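Local coordinates for SUBA (Escherichia coli, PDB 2IY9), which is the protease subunit of an AB5 toxin, a subtilisin-like serine endopeptidase that cleaves the host endoplasmic reticulum chaperone BiP, at residues 36-48 against 281-293. Sequence-based numbering, arbitrary orientation.
Sequences TMSLTDKNTPVVV and VLAAMTSCNPRAT
With its hydroxyl set between its own backbone N and carbonyl carbon (chi1 78°), Ser287 meets the backbone of Asp41 and links two parts of the chain: Ser287 OG accepts from Asp41 N at 3.1 Å (N-H...O 159°) and donates to Ala284 O one helical turn back, at 2.7 Å. Thr40 lies alongside, its CG2 over Ala284 O and CB. Asp41 and Thr44, which begin and end a type I turn, share a water with the last turn of the helix: the water donates to Asp41 OD1 and Ser287 O and accepts from Thr44 OG1. The Thr44 chi1 of -64° sets OG1 beside the backbone N and CG2 anti to it; Thr44 CG2 meets Pro290 CG tip to tip at 3.7 Å. Deeper in, Val46 straddles Thr286 OG1, with CG1 at 3.2 Å and CG2 close by; that hydroxyl is turned back onto Ala283 O. Val48 CG2 presses tightly on Ala283 CB, 3.5 Å away. The loop thus lies along one side of the C-terminal turns of helix 271-288. Strand 47-52, ending at Asp52 of the inferred charge relay, pairs with strand 111-116 in the parallel subtilase sheet. Helix 323-331, in the A2 domain that enters the SubB pore, packs on Ala284 through Ile327 and is tied to Cys288 by the Cys331 disulfide.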
loop_
_atom_site.group_PDB
_atom_site.type_symbol
_atom_site.label_atom_id
_atom_site.label_comp_id
_atom_site.label_asym_id
_atom_site.label_seq_id
_atom_site.Cartn_x
_atom_site.Cartn_y
_atom_site.Cartn_z
ATOM N N THR A 36 14.031 15.196 4.915
ATOM C CA THR A 36 13.797 13.783 4.623
ATOM C C THR A 36 13.698 13.592 3.114
ATOM O O THR A 36 14.374 12.734 2.537
ATOM C CB THR A 36 12.505 13.279 5.322
ATOM O OG1 THR A 36 12.705 13.295 6.738
ATOM C CG2 THR A 36 12.138 11.856 4.893
ATOM N N MET A 37 12.877 14.422 2.481
ATOM C CA MET A 37 12.621 14.325 1.044
ATOM C C MET A 37 13.838 14.686 0.195
ATOM O O MET A 37 13.995 14.178 -0.918
ATOM C CB MET A 37 11.404 15.167 0.654
ATOM C CG MET A 37 10.132 14.730 1.358
ATOM S SD MET A 37 9.988 12.929 1.487
ATOM C CE MET A 37 9.641 12.488 -0.220
ATOM N N SER A 38 14.700 15.547 0.738
ATOM C CA SER A 38 15.943 15.936 0.078
ATOM C C SER A 38 16.893 14.752 -0.136
ATOM O O SER A 38 17.717 14.778 -1.048
ATOM C CB SER A 38 16.644 17.032 0.885
ATOM O OG SER A 38 17.269 16.495 2.042
ATOM N N LEU A 39 16.754 13.718 0.697
ATOM C CA LEU A 39 17.573 12.506 0.623
ATOM C C LEU A 39 17.214 11.554 -0.526
ATOM O O LEU A 39 17.979 10.634 -0.829
ATOM C CB LEU A 39 17.506 11.732 1.950
ATOM C CG LEU A 39 17.779 12.481 3.257
ATOM C CD1 LEU A 39 17.697 11.536 4.439
ATOM C CD2 LEU A 39 19.134 13.174 3.217
ATOM N N THR A 40 16.048 11.756 -1.136
ATOM C CA THR A 40 15.587 10.907 -2.243
ATOM C C THR A 40 16.179 11.354 -3.584
ATOM O O THR A 40 16.596 12.509 -3.738
ATOM C CB THR A 40 14.038 10.865 -2.343
ATOM O OG1 THR A 40 13.532 12.153 -2.700
ATOM C CG2 THR A 40 13.411 10.434 -1.015
ATOM N N ASP A 41 16.209 10.432 -4.544
ATOM C CA ASP A 41 16.792 10.672 -5.863
ATOM C C ASP A 41 15.664 10.818 -6.892
ATOM O O ASP A 41 15.144 9.820 -7.405
ATOM C CB ASP A 41 17.754 9.520 -6.223
ATOM C CG ASP A 41 18.302 9.603 -7.653
ATOM O OD1 ASP A 41 19.459 9.189 -7.878
ATOM O OD2 ASP A 41 17.575 10.044 -8.572
ATOM N N LYS A 42 15.305 12.064 -7.197
ATOM C CA LYS A 42 14.205 12.362 -8.131
ATOM C C LYS A 42 14.580 12.058 -9.586
ATOM O O LYS A 42 13.737 12.088 -10.481
ATOM C CB LYS A 42 13.735 13.821 -7.980
ATOM C CG LYS A 42 14.678 14.882 -8.572
ATOM C CD LYS A 42 14.152 16.320 -8.354
ATOM C CE LYS A 42 12.914 16.633 -9.202
ATOM N NZ LYS A 42 12.231 17.914 -8.778
ATOM N N ASN A 43 15.851 11.759 -9.807
ATOM C CA ASN A 43 16.354 11.433 -11.130
ATOM C C ASN A 43 16.203 9.957 -11.476
ATOM O O ASN A 43 16.436 9.562 -12.609
ATOM C CB ASN A 43 17.812 11.889 -11.250
ATOM C CG ASN A 43 17.947 13.401 -11.183
ATOM O OD1 ASN A 43 17.314 14.127 -11.958
ATOM N ND2 ASN A 43 18.760 13.886 -10.244
ATOM N N THR A 44 15.800 9.156 -10.489
ATOM C CA THR A 44 15.554 7.732 -10.685
ATOM C C THR A 44 14.052 7.511 -10.743
ATOM O O THR A 44 13.355 7.746 -9.750
ATOM C CB THR A 44 16.167 6.899 -9.546
ATOM O OG1 THR A 44 17.597 7.039 -9.571
ATOM C CG2 THR A 44 15.797 5.427 -9.689
ATOM N N PRO A 45 13.541 7.090 -11.908
ATOM C CA PRO A 45 12.099 6.903 -12.016
ATOM C C PRO A 45 11.615 5.767 -11.128
ATOM O O PRO A 45 12.250 4.712 -11.041
ATOM C CB PRO A 45 11.893 6.575 -13.502
ATOM C CG PRO A 45 13.166 7.092 -14.183
ATOM C CD PRO A 45 14.220 6.785 -13.178
ATOM N N VAL A 46 10.513 6.023 -10.437
ATOM C CA VAL A 46 9.878 5.040 -9.579
ATOM C C VAL A 46 8.418 5.022 -9.951
ATOM O O VAL A 46 7.759 6.057 -9.901
ATOM C CB VAL A 46 10.014 5.416 -8.080
ATOM C CG1 VAL A 46 9.218 4.450 -7.199
ATOM C CG2 VAL A 46 11.477 5.422 -7.654
ATOM N N VAL A 47 7.926 3.845 -10.327
ATOM C CA VAL A 47 6.528 3.647 -10.679
ATOM C C VAL A 47 5.910 2.731 -9.630
ATOM O O VAL A 47 6.354 1.597 -9.438
ATOM C CB VAL A 47 6.371 3.000 -12.080
ATOM C CG1 VAL A 47 4.901 2.819 -12.425
ATOM C CG2 VAL A 47 7.086 3.825 -13.160
ATOM N N VAL A 48 4.883 3.228 -8.952
ATOM C CA VAL A 48 4.152 2.416 -7.996
ATOM C C VAL A 48 2.953 1.788 -8.701
ATOM O O VAL A 48 2.198 2.464 -9.413
ATOM C CB VAL A 48 3.683 3.254 -6.783
ATOM C CG1 VAL A 48 2.842 2.401 -5.815
ATOM C CG2 VAL A 48 4.888 3.872 -6.060
ATOM N N VAL A 281 6.022 5.840 0.985
ATOM C CA VAL A 281 7.297 5.839 1.711
ATOM C C VAL A 281 8.244 4.830 1.053
ATOM O O VAL A 281 9.390 5.144 0.788
ATOM C CB VAL A 281 7.115 5.546 3.220
ATOM C CG1 VAL A 281 8.484 5.436 3.933
ATOM C CG2 VAL A 281 6.226 6.629 3.874
ATOM N N LEU A 282 7.753 3.630 0.767
ATOM C CA LEU A 282 8.576 2.651 0.066
ATOM C C LEU A 282 9.019 3.161 -1.312
ATOM O O LEU A 282 10.164 2.931 -1.718
ATOM C CB LEU A 282 7.868 1.303 -0.039
ATOM C CG LEU A 282 7.813 0.429 1.216
ATOM C CD1 LEU A 282 6.686 -0.624 1.043
ATOM C CD2 LEU A 282 9.143 -0.251 1.501
ATOM N N ALA A 283 8.138 3.875 -2.008
ATOM C CA ALA A 283 8.495 4.488 -3.302
ATOM C C ALA A 283 9.675 5.450 -3.150
ATOM O O ALA A 283 10.624 5.408 -3.942
ATOM C CB ALA A 283 7.298 5.202 -3.919
ATOM N N ALA A 284 9.605 6.304 -2.129
ATOM C CA ALA A 284 10.652 7.269 -1.825
ATOM C C ALA A 284 11.986 6.576 -1.546
ATOM O O ALA A 284 13.023 6.996 -2.047
ATOM C CB ALA A 284 10.238 8.137 -0.642
ATOM N N MET A 285 11.953 5.511 -0.744
ATOM C CA MET A 285 13.141 4.703 -0.486
ATOM C C MET A 285 13.722 4.109 -1.774
ATOM O O MET A 285 14.939 4.188 -2.015
ATOM C CB MET A 285 12.810 3.580 0.486
ATOM C CG MET A 285 12.320 4.059 1.843
ATOM S SD MET A 285 11.584 2.748 2.820
ATOM C CE MET A 285 12.950 1.654 3.163
ATOM N N THR A 286 12.856 3.548 -2.619
ATOM C CA THR A 286 13.322 2.843 -3.829
ATOM C C THR A 286 14.078 3.769 -4.779
ATOM O O THR A 286 14.973 3.322 -5.505
ATOM C CB THR A 286 12.176 2.182 -4.614
ATOM O OG1 THR A 286 11.320 3.196 -5.142
ATOM C CG2 THR A 286 11.371 1.227 -3.741
ATOM N N SER A 287 13.719 5.056 -4.770
ATOM C CA SER A 287 14.414 6.053 -5.584
ATOM C C SER A 287 15.928 6.005 -5.345
ATOM O O SER A 287 16.712 6.222 -6.278
ATOM C CB SER A 287 13.863 7.466 -5.333
ATOM O OG SER A 287 14.346 8.049 -4.121
ATOM N N CYS A 288 16.320 5.691 -4.108
ATOM C CA CYS A 288 17.732 5.661 -3.693
ATOM C C CYS A 288 18.513 4.425 -4.137
ATOM O O CYS A 288 19.745 4.472 -4.261
ATOM C CB CYS A 288 17.838 5.840 -2.178
ATOM S SG CYS A 288 17.345 7.501 -1.712
ATOM N N ASN A 289 17.801 3.323 -4.357
ATOM C CA ASN A 289 18.387 2.122 -4.951
ATOM C C ASN A 289 17.294 1.181 -5.423
ATOM O O ASN A 289 16.822 0.338 -4.653
ATOM C CB ASN A 289 19.341 1.399 -3.994
ATOM C CG ASN A 289 19.989 0.169 -4.635
ATOM O OD1 ASN A 289 19.982 -0.000 -5.860
ATOM N ND2 ASN A 289 20.537 -0.698 -3.805
ATOM N N PRO A 290 16.873 1.337 -6.686
ATOM C CA PRO A 290 15.789 0.522 -7.239
ATOM C C PRO A 290 16.189 -0.936 -7.452
ATOM O O PRO A 290 15.318 -1.801 -7.585
ATOM C CB PRO A 290 15.497 1.196 -8.574
ATOM C CG PRO A 290 16.766 1.898 -8.934
ATOM C CD PRO A 290 17.370 2.332 -7.656
ATOM N N ARG A 291 17.494 -1.207 -7.483
ATOM C CA ARG A 291 17.980 -2.577 -7.609
ATOM C C ARG A 291 18.123 -3.300 -6.272
ATOM O O ARG A 291 18.591 -4.438 -6.251
ATOM C CB ARG A 291 19.330 -2.612 -8.327
ATOM C CG ARG A 291 19.319 -2.049 -9.735
ATOM C CD ARG A 291 20.706 -2.116 -10.359
ATOM N NE ARG A 291 21.606 -1.072 -9.855
ATOM C CZ ARG A 291 22.497 -1.230 -8.872
ATOM N NH1 ARG A 291 22.635 -2.397 -8.249
ATOM N NH2 ARG A 291 23.265 -0.207 -8.509
ATOM N N ALA A 292 17.742 -2.656 -5.166
ATOM C CA ALA A 292 17.805 -3.309 -3.848
ATOM C C ALA A 292 16.825 -4.475 -3.788
ATOM O O ALA A 292 15.846 -4.511 -4.542
ATOM C CB ALA A 292 17.516 -2.329 -2.731
ATOM N N THR A 293 17.102 -5.431 -2.909
ATOM C CA THR A 293 16.235 -6.588 -2.777
ATOM C C THR A 293 14.974 -6.170 -2.045
ATOM O O THR A 293 14.989 -5.208 -1.257
ATOM C CB THR A 293 16.915 -7.749 -2.019
ATOM O OG1 THR A 293 17.190 -7.357 -0.669
ATOM C CG2 THR A 293 18.211 -8.175 -2.713
HETATM O O HOH W 1 19.277 6.406 -7.197
#